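Local coordinates for WbbM protein (Klebsiella pneumoniae, PDB 6U4B) that is probably a bifunctional glycosyltransferase that polymerises O-antigen, with a magnesium site in its family 8 transferase region, at residues V123-I128 with E133-L138. Residues are numbered along the deposited sequence; the frame is centred on the assembly and turned at random.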
loop_
_atom_site.group_PDB
_atom_site.type_symbol
_atom_site.label_atom_id
_atom_site.label_comp_id
_atom_site.label_asym_id
_atom_site.label_seq_id
_atom_site.Cartn_x
_atom_site.Cartn_y
_atom_site.Cartn_z
ATOM N N VAL A 123 34.536 35.171 34.504
ATOM C CA VAL A 123 34.526 34.555 35.825
ATOM C C VAL A 123 34.029 33.125 35.669
ATOM O O VAL A 123 32.890 32.896 35.243
ATOM C CB VAL A 123 33.653 35.347 36.810
ATOM C CG1 VAL A 123 33.763 34.757 38.206
ATOM C CG2 VAL A 123 34.063 36.809 36.815
ATOM N N ASN A 124 34.883 32.164 36.005
ATOM C CA ASN A 124 34.567 30.757 35.810
ATOM C C ASN A 124 33.876 30.184 37.041
ATOM O O ASN A 124 34.183 30.563 38.175
ATOM C CB ASN A 124 35.839 29.966 35.498
ATOM C CG ASN A 124 36.521 30.440 34.226
ATOM O OD1 ASN A 124 37.262 31.424 34.236
ATOM N ND2 ASN A 124 36.271 29.741 33.122
ATOM N N HIS A 125 32.931 29.273 36.804
ATOM C CA HIS A 125 32.240 28.536 37.846
ATOM C C HIS A 125 32.023 27.134 37.296
ATOM O O HIS A 125 31.699 26.982 36.108
ATOM C CB HIS A 125 30.902 29.182 38.225
ATOM C CG HIS A 125 30.397 28.782 39.577
ATOM N ND1 HIS A 125 29.589 27.683 39.776
ATOM C CD2 HIS A 125 30.580 29.340 40.798
ATOM C CE1 HIS A 125 29.299 27.579 41.062
ATOM N NE2 HIS A 125 29.888 28.572 41.703
ATOM N N PRO A 126 32.216 26.096 38.121
ATOM C CA PRO A 126 32.172 24.715 37.613
ATOM C C PRO A 126 30.900 24.368 36.851
ATOM O O PRO A 126 30.962 24.061 35.657
ATOM C CB PRO A 126 32.311 23.865 38.887
ATOM C CG PRO A 126 32.115 24.817 40.041
ATOM C CD PRO A 126 32.572 26.146 39.547
ATOM N N CYS A 127 29.747 24.411 37.515
ATOM C CA CYS A 127 28.482 24.095 36.867
ATOM C C CYS A 127 27.404 25.041 37.376
ATOM O O CYS A 127 27.604 25.795 38.331
ATOM C CB CYS A 127 28.077 22.631 37.094
ATOM S SG CYS A 127 27.877 22.155 38.823
ATOM N N ILE A 128 26.247 24.996 36.718
ATOM C CA ILE A 128 25.109 25.829 37.096
ATOM C C ILE A 128 24.414 25.177 38.287
ATOM O O ILE A 128 23.708 24.176 38.135
ATOM C CB ILE A 128 24.137 26.022 35.928
ATOM C CG1 ILE A 128 24.811 26.792 34.792
ATOM C CG2 ILE A 128 22.882 26.746 36.399
ATOM C CD1 ILE A 128 23.928 26.990 33.573
ATOM N N GLU A 133 23.837 30.804 40.932
ATOM C CA GLU A 133 22.804 31.818 40.767
ATOM C C GLU A 133 22.804 32.818 41.916
ATOM O O GLU A 133 22.374 33.964 41.738
ATOM C CB GLU A 133 21.438 31.145 40.635
ATOM C CG GLU A 133 21.296 30.299 39.378
ATOM C CD GLU A 133 20.081 29.392 39.415
ATOM O OE1 GLU A 133 20.146 28.333 40.077
ATOM O OE2 GLU A 133 19.058 29.744 38.796
ATOM N N LYS A 134 23.286 32.411 43.092
ATOM C CA LYS A 134 23.322 33.312 44.238
ATOM C C LYS A 134 24.467 34.314 44.131
ATOM O O LYS A 134 24.261 35.520 44.301
ATOM C CB LYS A 134 23.438 32.509 45.536
ATOM C CG LYS A 134 23.426 33.358 46.802
ATOM C CD LYS A 134 22.033 33.891 47.106
ATOM C CE LYS A 134 22.015 34.719 48.389
ATOM N NZ LYS A 134 22.711 36.032 48.238
ATOM N N ILE A 135 25.685 33.835 43.855
ATOM C CA ILE A 135 26.841 34.728 43.894
ATOM C C ILE A 135 26.828 35.695 42.716
ATOM O O ILE A 135 27.319 36.825 42.827
ATOM C CB ILE A 135 28.153 33.922 43.943
ATOM C CG1 ILE A 135 28.382 33.161 42.634
ATOM C CG2 ILE A 135 28.143 32.961 45.124
ATOM C CD1 ILE A 135 29.728 32.477 42.564
ATOM N N PHE A 136 26.264 35.286 41.583
ATOM C CA PHE A 136 26.217 36.123 40.395
ATOM C C PHE A 136 24.876 36.821 40.232
ATOM O O PHE A 136 24.615 37.407 39.177
ATOM C CB PHE A 136 26.558 35.285 39.161
ATOM C CG PHE A 136 27.958 34.747 39.183
ATOM C CD1 PHE A 136 29.019 35.570 39.529
ATOM C CD2 PHE A 136 28.215 33.418 38.897
ATOM C CE1 PHE A 136 30.313 35.084 39.566
ATOM C CE2 PHE A 136 29.508 32.923 38.933
ATOM C CZ PHE A 136 30.559 33.758 39.268
ATOM N N GLY A 137 24.029 36.776 41.256
ATOM C CA GLY A 137 22.809 37.566 41.277
ATOM C C GLY A 137 21.829 37.246 40.171
ATOM O O GLY A 137 21.173 38.154 39.647
ATOM N N LEU A 138 21.712 35.971 39.806
ATOM C CA LEU A 138 20.813 35.550 38.732
ATOM C C LEU A 138 19.437 35.193 39.295
ATOM O O LEU A 138 18.961 34.061 39.213
ATOM C CB LEU A 138 21.428 34.389 37.959
ATOM C CG LEU A 138 22.664 34.767 37.139
ATOM C CD1 LEU A 138 23.425 33.527 36.720
ATOM C CD2 LEU A 138 22.267 35.590 35.918
#
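Phe136 reaches from just past helix 130-135 to Val123 and His125 of strand 122-125. Its CB starts the side chain toward the strand. CG is anti to the carbonyl carbon (chi1 -64°), which carries CZ to Val123 and CE2 to His125. Over the ring centre lies CG1 of the preceding Ile135, 3.6 Å above the plane. Further out the ring splits its contacts between the two strand residues. CE2 has CB of His125 at 4.1 Å, near the ring plane. CE1 meets CG1 of Val123, and the tip atom CZ comes to 3.5 Å from that same methyl.

His125 continues the packing. Its CD2 lies 3.7 Å from CD1 of Ile135. ND1 gives a hydrogen bond to the backbone O of Cys127, 3.1 Å long and moderately bent (146°). This bond limits rotation of the imidazole. CD of Pro126 lies against one ring face, toward its rim.

Behind Phe136 the helix ends in a Schellman motif with Gly137 at positive phi. Phe115 meets the Phe136 ring edge-to-face. Ile135 and Phe136 join this helix end to strand 122-125, which pairs in parallel with strand 277-285 in the DUF4422 region. The contact is largely apolar and mostly buried, so it probably depends on van der Waals packing and burial of apolar surface.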